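Side-chain contacts in xylulokinase (Brucella ovis, PDB 5VM1), which probably phosphorylates D-xylulose with ATP to give D-xylulose 5-phosphate, as a member of the FGGY family of carbohydrate kinases: residues P122-R125 with I131-P134; F136-L141 with A199-G204; S234-G239 with L442-G447; H289-T294 with A438-I443; A305-W310 with Q372-G377. All blocks are in the same frame, centred on the assembly; numbering follows the deposited sequence.

Interaction 1: P122-R125 with I131-P134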
# COMPACT_ATOMS: atom_id res chain seq x y z
N PRO A 122 -23.71 -6.33 -7.45
CA PRO A 122 -23.52 -4.88 -7.62
C PRO A 122 -23.49 -4.08 -6.31
O PRO A 122 -23.10 -2.90 -6.34
CB PRO A 122 -24.71 -4.48 -8.51
CG PRO A 122 -25.68 -5.55 -8.37
CD PRO A 122 -24.89 -6.80 -8.18
N ALA A 123 -23.87 -4.68 -5.18
CA ALA A 123 -23.82 -3.94 -3.92
C ALA A 123 -22.38 -3.61 -3.52
O ALA A 123 -22.11 -2.54 -2.95
CB ALA A 123 -24.52 -4.75 -2.82
N PHE A 124 -21.44 -4.48 -3.85
CA PHE A 124 -20.08 -4.31 -3.36
C PHE A 124 -19.36 -3.13 -4.02
O PHE A 124 -18.65 -2.39 -3.33
CB PHE A 124 -19.31 -5.60 -3.53
CG PHE A 124 -19.56 -6.59 -2.44
CD1 PHE A 124 -18.86 -6.52 -1.25
CD2 PHE A 124 -20.52 -7.59 -2.61
CE1 PHE A 124 -19.08 -7.44 -0.24
CE2 PHE A 124 -20.76 -8.51 -1.61
CZ PHE A 124 -20.03 -8.44 -0.42
N ARG A 125 -19.48 -2.94 -5.34
CA ARG A 125 -18.83 -1.73 -5.84
C ARG A 125 -19.60 -0.47 -5.48
O ARG A 125 -18.99 0.59 -5.34
CB ARG A 125 -18.59 -1.73 -7.34
CG ARG A 125 -19.79 -1.78 -8.19
CD ARG A 125 -19.60 -3.00 -9.01
NE ARG A 125 -18.45 -3.72 -8.47
CZ ARG A 125 -17.31 -3.85 -9.11
NH1 ARG A 125 -17.18 -3.32 -10.31
NH2 ARG A 125 -16.32 -4.51 -8.53
N ILE A 131 -13.34 -2.96 -6.68
CA ILE A 131 -13.42 -4.36 -7.08
C ILE A 131 -13.14 -5.24 -5.87
O ILE A 131 -12.33 -4.90 -4.99
CB ILE A 131 -12.41 -4.61 -8.21
CG1 ILE A 131 -12.82 -3.86 -9.48
CG2 ILE A 131 -12.23 -6.12 -8.47
CD1 ILE A 131 -11.76 -3.86 -10.58
N VAL A 132 -13.82 -6.39 -5.80
CA VAL A 132 -13.58 -7.37 -4.75
C VAL A 132 -12.53 -8.35 -5.27
O VAL A 132 -12.83 -9.27 -6.04
CB VAL A 132 -14.86 -8.09 -4.33
CG1 VAL A 132 -14.65 -8.88 -3.04
CG2 VAL A 132 -16.01 -7.12 -4.19
N PHE A 133 -11.29 -8.12 -4.89
CA PHE A 133 -10.23 -9.06 -5.21
C PHE A 133 -10.10 -10.13 -4.12
O PHE A 133 -10.53 -9.94 -2.98
CB PHE A 133 -8.91 -8.33 -5.40
CG PHE A 133 -8.85 -7.54 -6.65
CD1 PHE A 133 -8.65 -8.19 -7.86
CD2 PHE A 133 -9.01 -6.16 -6.64
CE1 PHE A 133 -8.60 -7.47 -9.03
CE2 PHE A 133 -8.95 -5.44 -7.82
CZ PHE A 133 -8.74 -6.09 -9.01
N PRO A 134 -9.54 -11.30 -4.47
CA PRO A 134 -9.45 -12.40 -3.49
C PRO A 134 -8.58 -12.09 -2.30
O PRO A 134 -8.69 -12.80 -1.29
CB PRO A 134 -8.84 -13.55 -4.30
CG PRO A 134 -8.19 -12.91 -5.44
CD PRO A 134 -8.92 -11.65 -5.76
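Arg125 and Phe124, on the helical segment 122-125, face Ile131 and Val132, in the extended loop that follows the same helix. The backbones come nearest where the CA atoms of Arg125 and Ile131 stand 6.1 Å apart. Phe124 CA and Val132 CA are 7.3 Å apart. The Phe124 side chain leaves the helix toward the loop. Phe124 CB meets Val132 CG2 at 3.7 Å, and the same methyl lies 4.0 Å from Phe124 CG at the root of the ring. The two side chains cross obliquely. Val132 sends CG1 anti to its backbone N (chi1 -168°), which turns CG2 to the phenylalanine. Segment 131-134 is part of the connection between helix 122-128 and helix 137-147, in the N-terminal FGGY domain. Val132 lies about 9 Å, side chain to side chain, from His88, a predicted substrate-binding residue. Arg125 works differently. Its chain bends at chi2 and chi3 and runs alongside Ile131, both pointing the same way. Arg125 NH2 lies 3.7 Å from Ile131 CG1. The strongest partner of that nitrogen lies in helix 112-120: Asp119 OD1 forms a salt bridge with it. The same oxygen accepts a hydrogen bond from Val132 N, so one carboxylate atom holds both segments. Leu118 of that helix touches both Phe124 and Val132.

Interaction 2: F136-L141 with A199-G204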
# COMPACT_ATOMS: atom_id res chain seq x y z
N PHE A 136 -8.70 -9.25 -0.59
CA PHE A 136 -9.48 -8.46 0.33
C PHE A 136 -10.11 -9.38 1.39
O PHE A 136 -10.12 -10.61 1.26
CB PHE A 136 -10.53 -7.68 -0.48
CG PHE A 136 -9.96 -6.55 -1.29
CD1 PHE A 136 -8.61 -6.44 -1.52
CD2 PHE A 136 -10.80 -5.58 -1.80
CE1 PHE A 136 -8.11 -5.39 -2.26
CE2 PHE A 136 -10.30 -4.52 -2.55
CZ PHE A 136 -8.96 -4.42 -2.78
N THR A 137 -10.60 -8.78 2.48
CA THR A 137 -10.97 -9.57 3.65
C THR A 137 -12.28 -10.33 3.44
O THR A 137 -12.38 -11.51 3.78
CB THR A 137 -11.04 -8.68 4.90
OG1 THR A 137 -9.92 -7.79 4.92
CG2 THR A 137 -11.06 -9.50 6.20
N ALA A 138 -13.29 -9.66 2.86
CA ALA A 138 -14.62 -10.25 2.67
C ALA A 138 -14.61 -11.60 1.96
O ALA A 138 -15.14 -12.57 2.54
CB ALA A 138 -15.49 -9.24 1.90
N PRO A 139 -14.02 -11.76 0.76
CA PRO A 139 -14.04 -13.10 0.11
C PRO A 139 -13.38 -14.20 0.93
O PRO A 139 -13.82 -15.35 0.86
CB PRO A 139 -13.24 -12.89 -1.18
CG PRO A 139 -12.91 -11.45 -1.24
CD PRO A 139 -13.09 -10.84 0.08
N LYS A 140 -12.33 -13.86 1.71
CA LYS A 140 -11.67 -14.86 2.54
C LYS A 140 -12.63 -15.41 3.58
O LYS A 140 -12.52 -16.58 3.96
CB LYS A 140 -10.45 -14.27 3.28
CG LYS A 140 -9.31 -13.65 2.48
CD LYS A 140 -8.48 -12.89 3.54
CE LYS A 140 -7.56 -11.76 3.06
NZ LYS A 140 -6.83 -12.05 1.85
N LEU A 141 -13.58 -14.60 4.06
CA LEU A 141 -14.49 -15.12 5.07
C LEU A 141 -15.58 -15.99 4.49
O LEU A 141 -16.09 -16.89 5.19
CB LEU A 141 -15.09 -14.01 5.92
CG LEU A 141 -14.13 -14.04 7.10
CD1 LEU A 141 -12.97 -13.04 7.01
CD2 LEU A 141 -14.85 -14.11 8.44
N ALA A 199 -23.80 -9.03 6.24
CA ALA A 199 -24.74 -10.14 6.20
C ALA A 199 -24.49 -11.08 5.01
O ALA A 199 -24.70 -12.30 5.13
CB ALA A 199 -26.16 -9.60 6.13
N LYS A 200 -24.02 -10.54 3.88
CA LYS A 200 -23.80 -11.33 2.67
C LYS A 200 -22.60 -12.26 2.79
O LYS A 200 -22.47 -13.20 2.00
CB LYS A 200 -23.59 -10.37 1.49
CG LYS A 200 -24.82 -9.56 1.14
CD LYS A 200 -24.67 -8.65 -0.06
CE LYS A 200 -26.04 -8.39 -0.65
NZ LYS A 200 -26.00 -7.52 -1.83
N THR A 201 -21.74 -12.05 3.78
CA THR A 201 -20.61 -12.92 4.01
C THR A 201 -20.77 -13.71 5.30
O THR A 201 -19.85 -14.45 5.68
CB THR A 201 -19.31 -12.12 4.03
OG1 THR A 201 -19.25 -11.33 5.22
CG2 THR A 201 -19.31 -11.17 2.83
N GLY A 202 -21.90 -13.54 5.99
CA GLY A 202 -22.25 -14.35 7.13
C GLY A 202 -21.84 -13.79 8.46
O GLY A 202 -21.71 -14.56 9.42
N LEU A 203 -21.65 -12.48 8.56
CA LEU A 203 -21.19 -11.87 9.79
C LEU A 203 -22.08 -10.68 10.14
O LEU A 203 -22.90 -10.22 9.34
CB LEU A 203 -19.73 -11.40 9.68
CG LEU A 203 -18.62 -12.37 9.29
CD1 LEU A 203 -17.38 -11.56 8.98
CD2 LEU A 203 -18.36 -13.37 10.39
N GLY A 204 -21.90 -10.18 11.36
CA GLY A 204 -22.62 -9.03 11.83
C GLY A 204 -21.62 -7.97 12.25
O GLY A 204 -20.42 -8.23 12.31
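Thr201 is the first residue of 199-204 to meet helix 137-147. Thr201 CG2 lies 4.4 Å from Ala138 CB, a loose methyl-to-methyl contact. Its hydroxyl serves other partners: OG1 is hydrogen-bonded to Trp185 NE1 and to Leu198 O. A chi1 of 71° sets OG1 between the backbone N and the carbonyl carbon and leaves CG2 for Ala138. Gly202 follows, the first residue to leave the helical conformation of helix 195-200. Its phi is positive (93°), and two bonds run back into the last turn, a Schellman motif. One of them, Gly202 N to Ala199 O, is weak at 3.2 Å. The motif ends helix 195-200 in the N-terminal domain of the kinase, and the next residue, Leu203, points its side chain toward helix 137-147. Leu203 CD1 meets Leu141 CD2 at 3.6 Å, and Leu203 CD2 is 4.1 Å from the same methyl. The two leucines cross at about a right angle, and one methyl of Leu141 sits against the fork of Leu203. Val158 of strand 157-159 and Phe152 of helix 149-153 touch both leucines.

Interaction 3: S234-G239 with L442-G447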
# COMPACT_ATOMS: atom_id res chain seq x y z
N SER A 234 0.60 8.26 30.64
CA SER A 234 -0.49 7.63 29.91
C SER A 234 -0.17 7.66 28.42
O SER A 234 -0.04 8.73 27.83
CB SER A 234 -1.80 8.36 30.20
OG SER A 234 -2.84 7.85 29.40
N VAL A 235 -0.00 6.48 27.82
CA VAL A 235 0.44 6.34 26.44
C VAL A 235 -0.78 6.13 25.56
O VAL A 235 -1.41 5.07 25.60
CB VAL A 235 1.45 5.19 26.28
CG1 VAL A 235 1.94 5.12 24.86
CG2 VAL A 235 2.61 5.37 27.23
N ILE A 236 -1.07 7.11 24.70
CA ILE A 236 -2.19 7.02 23.76
C ILE A 236 -1.74 6.23 22.54
O ILE A 236 -0.60 6.37 22.08
CB ILE A 236 -2.67 8.43 23.37
CG1 ILE A 236 -3.62 9.03 24.42
CG2 ILE A 236 -3.30 8.45 21.97
CD1 ILE A 236 -3.68 10.56 24.36
N VAL A 237 -2.62 5.36 22.03
CA VAL A 237 -2.39 4.64 20.77
C VAL A 237 -3.29 5.22 19.68
O VAL A 237 -4.51 5.33 19.87
CB VAL A 237 -2.61 3.12 20.91
CG1 VAL A 237 -2.25 2.44 19.60
CG2 VAL A 237 -1.74 2.56 22.02
N ALA A 238 -2.70 5.59 18.55
CA ALA A 238 -3.45 6.20 17.46
C ALA A 238 -4.26 5.16 16.69
O ALA A 238 -4.08 3.94 16.83
CB ALA A 238 -2.52 6.95 16.51
N GLY A 239 -5.19 5.66 15.87
CA GLY A 239 -5.93 4.77 15.00
C GLY A 239 -5.02 4.05 14.03
O GLY A 239 -5.19 2.85 13.77
N LEU A 442 2.02 10.90 16.90
CA LEU A 442 2.22 12.28 17.36
C LEU A 442 0.92 13.06 17.28
O LEU A 442 0.62 13.87 18.17
CB LEU A 442 3.31 12.98 16.54
CG LEU A 442 3.72 14.44 16.80
CD1 LEU A 442 5.11 14.67 16.25
CD2 LEU A 442 2.78 15.51 16.24
N ILE A 443 0.13 12.80 16.25
CA ILE A 443 -1.11 13.55 16.05
C ILE A 443 -2.14 13.20 17.11
O ILE A 443 -2.79 14.09 17.67
CB ILE A 443 -1.63 13.29 14.63
CG1 ILE A 443 -0.65 13.91 13.61
CG2 ILE A 443 -3.00 13.90 14.46
CD1 ILE A 443 -0.87 13.46 12.19
N ALA A 444 -2.31 11.91 17.42
CA ALA A 444 -3.32 11.54 18.40
C ALA A 444 -2.95 11.98 19.81
O ALA A 444 -3.83 12.39 20.59
CB ALA A 444 -3.55 10.03 18.39
N ALA A 445 -1.65 11.95 20.15
CA ALA A 445 -1.21 12.26 21.50
C ALA A 445 -1.32 13.75 21.81
O ALA A 445 -1.62 14.14 22.94
CB ALA A 445 0.23 11.77 21.72
N THR A 446 -1.03 14.60 20.82
CA THR A 446 -1.09 16.05 20.99
C THR A 446 -2.40 16.67 20.52
O THR A 446 -2.68 17.82 20.87
CB THR A 446 0.05 16.71 20.22
OG1 THR A 446 -0.19 16.61 18.81
CG2 THR A 446 1.36 16.04 20.57
N GLY A 447 -3.19 15.95 19.72
CA GLY A 447 -4.38 16.57 19.19
C GLY A 447 -4.09 17.65 18.18
O GLY A 447 -4.95 18.50 17.93
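Ile236 and Ala238 face Ala444 and Ala445 where strand 236-238 passes helix 442-446, the two axes 7.3 Å apart at closest approach and running at 135° to each other. The nearest backbones are those of Ala238 and Ala444, whose CA atoms are 5.4 Å apart. Ala444 carries much of the contact. Ala444 CB meets Ala238 CB at 3.8 Å and Ile236 CG2 at 3.9 Å, so one small methyl is shared by two residues of the strand. Ile236 also uses its other branch. CG1 stands beside the backbone N (chi1 -82°), and Ile236 CD1 reaches out over the helix backbone, 4.1 Å from Ala445 CA. Alanines on the helix let the strand come this close. The side chains that meet are all apolar. The end of the helix is closed by its own bonds. Thr446 OG1 gives a hydrogen bond to Leu442 O at 2.9 Å, and Thr446 N reaches the same oxygen from the opposite face of the carbonyl plane. Gly447 then leaves the helix with positive phi. The contact joins the two domains of the actin-like ATPase (ASKHA) fold: the strand belongs to the N-terminal FGGY domain and the helix to the C-terminal one. Strand 236-242 lies in a mixed sheet between strands 78-85 and 217-220. Val237 points away from helix 433-446 and touches Arg166 and Thr170 of helix 161-170. Tyr10 of strand 9-15 touches Leu442, Ala445 and Thr446, while Ile443 packs on helix 450-453.

Interaction 4: H289-T294 with A438-I443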
# COMPACT_ATOMS: atom_id res chain seq x y z
N HIS A 289 -8.65 7.79 3.69
CA HIS A 289 -7.31 8.10 4.14
C HIS A 289 -7.23 7.95 5.66
O HIS A 289 -8.20 7.60 6.32
CB HIS A 289 -6.92 9.51 3.72
CG HIS A 289 -5.45 9.69 3.49
ND1 HIS A 289 -4.49 9.04 4.23
CD2 HIS A 289 -4.77 10.49 2.63
CE1 HIS A 289 -3.29 9.42 3.84
NE2 HIS A 289 -3.43 10.31 2.88
N ALA A 290 -6.05 8.17 6.22
CA ALA A 290 -5.92 8.12 7.67
C ALA A 290 -6.43 9.38 8.33
O ALA A 290 -6.49 9.43 9.56
CB ALA A 290 -4.48 7.89 8.10
N LEU A 291 -6.75 10.41 7.55
CA LEU A 291 -7.15 11.65 8.19
C LEU A 291 -8.65 11.83 8.04
O LEU A 291 -9.26 11.34 7.09
CB LEU A 291 -6.42 12.85 7.59
CG LEU A 291 -4.89 12.67 7.50
CD1 LEU A 291 -4.19 13.96 7.16
CD2 LEU A 291 -4.34 12.08 8.77
N PRO A 292 -9.28 12.51 8.98
CA PRO A 292 -10.74 12.64 8.91
C PRO A 292 -11.14 13.41 7.66
O PRO A 292 -10.36 14.19 7.11
CB PRO A 292 -11.10 13.38 10.20
CG PRO A 292 -9.84 13.94 10.68
CD PRO A 292 -8.72 13.10 10.20
N ARG A 293 -12.34 13.11 7.16
CA ARG A 293 -12.94 13.79 6.00
C ARG A 293 -11.99 13.79 4.78
O ARG A 293 -12.02 14.68 3.92
CB ARG A 293 -13.40 15.22 6.39
N THR A 294 -11.17 12.74 4.66
CA THR A 294 -10.14 12.62 3.64
C THR A 294 -10.15 11.21 3.05
O THR A 294 -10.34 10.23 3.78
CB THR A 294 -8.76 12.96 4.22
OG1 THR A 294 -8.80 14.25 4.84
CG2 THR A 294 -7.71 12.94 3.17
N ALA A 438 4.53 6.78 13.16
CA ALA A 438 5.02 7.66 14.22
C ALA A 438 4.29 9.00 14.18
O ALA A 438 3.80 9.47 15.21
CB ALA A 438 6.52 7.88 14.07
N ARG A 439 4.14 9.57 12.99
CA ARG A 439 3.40 10.82 12.83
C ARG A 439 1.96 10.69 13.32
O ARG A 439 1.45 11.60 13.99
CB ARG A 439 3.43 11.26 11.37
CG ARG A 439 4.68 12.00 10.99
CD ARG A 439 4.64 12.42 9.54
NE ARG A 439 5.42 13.63 9.34
CZ ARG A 439 5.52 14.25 8.18
NH1 ARG A 439 4.91 13.78 7.11
NH2 ARG A 439 6.23 15.36 8.10
N LEU A 440 1.28 9.58 13.01
CA LEU A 440 -0.09 9.43 13.50
C LEU A 440 -0.10 9.34 15.02
O LEU A 440 -0.95 9.94 15.69
CB LEU A 440 -0.75 8.22 12.84
CG LEU A 440 -1.11 8.37 11.35
CD1 LEU A 440 -1.55 7.07 10.67
CD2 LEU A 440 -2.16 9.43 11.11
N GLY A 441 0.90 8.68 15.60
CA GLY A 441 1.02 8.68 17.05
C GLY A 441 1.22 10.07 17.60
O GLY A 441 0.64 10.43 18.62
N LEU A 442 2.02 10.90 16.90
CA LEU A 442 2.22 12.28 17.36
C LEU A 442 0.92 13.06 17.28
O LEU A 442 0.62 13.87 18.17
CB LEU A 442 3.31 12.98 16.54
CG LEU A 442 3.72 14.44 16.80
CD1 LEU A 442 5.11 14.67 16.25
CD2 LEU A 442 2.78 15.51 16.24
N ILE A 443 0.13 12.80 16.25
CA ILE A 443 -1.11 13.55 16.05
C ILE A 443 -2.14 13.20 17.11
O ILE A 443 -2.79 14.09 17.67
CB ILE A 443 -1.63 13.29 14.63
CG1 ILE A 443 -0.65 13.91 13.61
CG2 ILE A 443 -3.00 13.90 14.46
CD1 ILE A 443 -0.87 13.46 12.19
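Leu440 of helix 433-446 reaches toward Ala290 and Leu291, in the turn between strands 285-288 and 295-301. Its CB leaves the helix in the direction of this turn. Leu440 CG follows anti to the carbonyl carbon (chi1 -72°) and comes 4.7 Å from Ala290 CB. The fork does the touching. Leu440 CD1 lies 4.0 Å from Ala290 CB, and Leu440 CD2 lies 4.1 Å from the same carbon, so the alanine methyl is straddled by both branches. Leu440 CD2 has a second neighbour, Leu291 CD2, at 4.2 Å. Leu291 begins turned to the side, and only its outer part meets Leu440. The turn is braced from within. His289 ND1 accepts a hydrogen bond from Ala290 N at 2.7 Å, with the donor 16° out of the ring plane. His289 NE2 is hydrogen-bonded to Thr253 O, so both ring nitrogens have partners and the rotation of the ring is held. Further along the turn, Thr294 OG1 donates to Pro292 O at 2.8 Å from above the carbonyl plane. Across the mouth of the turn, His289 N bonds to Thr294 O. This is the tip of a beta hairpin at the edge of the seven-stranded sheet of the C-terminal domain. Leu440 lies about 10 Å, between side chains, from the predicted proton acceptor Asp243. Both Leu440 and Ala290 touch Ala241 of strand 236-242. Ala290 and His289 also pack on helix 243-251, and Leu291 rests on Pro450 and Phe451 of helix 450-453.

Interaction 5: A305-W310 with Q372-G377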
# COMPACT_ATOMS: atom_id res chain seq x y z
N ALA A 305 8.76 -2.75 -10.96
CA ALA A 305 10.14 -3.18 -10.78
C ALA A 305 10.31 -4.65 -11.11
O ALA A 305 11.37 -5.06 -11.60
CB ALA A 305 10.59 -2.88 -9.35
N SER A 306 9.28 -5.45 -10.89
CA SER A 306 9.40 -6.87 -11.20
C SER A 306 9.46 -7.12 -12.70
O SER A 306 9.99 -8.15 -13.12
CB SER A 306 8.24 -7.64 -10.58
OG SER A 306 7.05 -7.39 -11.28
N ALA A 307 8.94 -6.19 -13.50
CA ALA A 307 9.13 -6.28 -14.94
C ALA A 307 10.60 -6.13 -15.31
O ALA A 307 11.10 -6.87 -16.15
CB ALA A 307 8.29 -5.23 -15.66
N LEU A 308 11.32 -5.21 -14.64
CA LEU A 308 12.76 -5.10 -14.90
C LEU A 308 13.53 -6.27 -14.32
O LEU A 308 14.45 -6.78 -14.96
CB LEU A 308 13.31 -3.79 -14.35
CG LEU A 308 14.80 -3.58 -14.63
CD1 LEU A 308 15.11 -3.51 -16.13
CD2 LEU A 308 15.28 -2.33 -13.89
N GLU A 309 13.17 -6.73 -13.12
CA GLU A 309 13.76 -7.96 -12.59
C GLU A 309 13.56 -9.11 -13.57
O GLU A 309 14.49 -9.87 -13.85
CB GLU A 309 13.15 -8.31 -11.22
CG GLU A 309 13.98 -7.90 -10.02
CD GLU A 309 13.10 -7.39 -8.86
OE1 GLU A 309 12.08 -8.05 -8.55
OE2 GLU A 309 13.44 -6.33 -8.27
N TRP A 310 12.34 -9.25 -14.11
CA TRP A 310 12.10 -10.34 -15.05
C TRP A 310 13.08 -10.27 -16.23
O TRP A 310 13.75 -11.25 -16.55
CB TRP A 310 10.66 -10.32 -15.56
CG TRP A 310 10.52 -11.33 -16.70
CD1 TRP A 310 10.38 -12.68 -16.58
CD2 TRP A 310 10.53 -11.05 -18.11
NE1 TRP A 310 10.31 -13.27 -17.82
CE2 TRP A 310 10.40 -12.30 -18.78
CE3 TRP A 310 10.63 -9.88 -18.87
CZ2 TRP A 310 10.37 -12.41 -20.18
CZ3 TRP A 310 10.60 -9.98 -20.27
CH2 TRP A 310 10.47 -11.25 -20.91
N GLN A 372 15.59 -0.10 -22.20
CA GLN A 372 14.90 1.18 -22.39
C GLN A 372 13.40 1.00 -22.62
O GLN A 372 12.58 1.70 -22.01
CB GLN A 372 15.51 1.92 -23.56
CG GLN A 372 15.04 3.31 -23.78
CD GLN A 372 15.63 3.87 -25.06
OE1 GLN A 372 16.83 3.73 -25.32
NE2 GLN A 372 14.78 4.45 -25.90
N ALA A 373 13.01 0.03 -23.45
CA ALA A 373 11.60 -0.17 -23.73
C ALA A 373 10.86 -0.68 -22.49
O ALA A 373 9.65 -0.44 -22.35
CB ALA A 373 11.43 -1.12 -24.91
N VAL A 374 11.54 -1.42 -21.61
CA VAL A 374 10.92 -1.87 -20.37
C VAL A 374 10.62 -0.68 -19.47
O VAL A 374 9.53 -0.58 -18.90
CB VAL A 374 11.80 -2.91 -19.64
CG1 VAL A 374 11.23 -3.22 -18.23
CG2 VAL A 374 11.97 -4.18 -20.47
N LEU A 375 11.57 0.25 -19.33
CA LEU A 375 11.33 1.43 -18.51
C LEU A 375 10.28 2.32 -19.15
O LEU A 375 9.37 2.81 -18.45
CB LEU A 375 12.63 2.20 -18.26
CG LEU A 375 13.84 1.48 -17.63
CD1 LEU A 375 14.91 2.46 -17.16
CD2 LEU A 375 13.44 0.53 -16.51
N GLU A 376 10.36 2.53 -20.47
CA GLU A 376 9.33 3.32 -21.16
C GLU A 376 7.95 2.72 -20.96
O GLU A 376 6.99 3.45 -20.66
CB GLU A 376 9.64 3.40 -22.64
CG GLU A 376 10.72 4.37 -23.03
CD GLU A 376 11.31 4.03 -24.41
OE1 GLU A 376 10.81 3.08 -25.05
OE2 GLU A 376 12.27 4.72 -24.82
N GLY A 377 7.84 1.40 -21.10
CA GLY A 377 6.55 0.74 -20.99
C GLY A 377 5.94 0.85 -19.61
O GLY A 377 4.73 1.04 -19.46
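An antiparallel helix pair in the C-terminal domain of the kinase brings Ala307 and Leu308 against Val374 and Leu375. Over these segments the axes of helices 305-310 and 372-377 pass 9.8 Å apart, and their directions differ by 165°. Val374 CG1 stands anti to the backbone N (chi1 172°), which sends this methyl out to the other helix. There it rests on backbone as well as side chain: Val374 CG1 is 4.1 Å from Leu308 N and 4.2 Å from Ala307 C. The methyl CB of Ala307 lies 4.4 Å from Val374 CG1. Leu308 adds its two branches. CD1 faces Val374 CG1, while Leu308 CD2 meets Leu375 CD2 at 4.3 Å, methyl to methyl. All four residues are buried, and their contacts are loose and apolar. Phe358 of strand 357-359 touches Val374. Leu326 of helix 319-326 and Tyr410 of helix 409-419 touch Leu375. The contact is apolar helix-to-helix packing and lies away from the predicted catalytic and substrate residues. On the side of helix 372-377 turned away from the pair, Gln372 and Glu376 are joined one turn apart. Gln372 NE2 donates in its own amide plane to the syn side of Glu376 OE2, but tilted out of the carboxylate plane, at 2.7 Å and with an N-H...O angle of 166°.

Overall arrangement
From the N terminus, interaction 1 closes first, a short turn with five residues between its segments. Interaction 2 follows in series and encloses 57 residues. The two touch, with Val132 on Pro139 and Ala123 on Lys200, and together they join helix 122-128 and its following loop, helix 137-147 and the end of helix 195-200. Interaction 3 opens next, at strand 236-242, and spans 202 residues to helix 433-446, joining the two family domains. Interaction 4 opens at the hairpin turn 289-294 and ends on the same helix, sharing Leu442 and Ile443. Interaction 5 is nested inside both long loops, yet lies across the chain's centre from interactions 3 and 4.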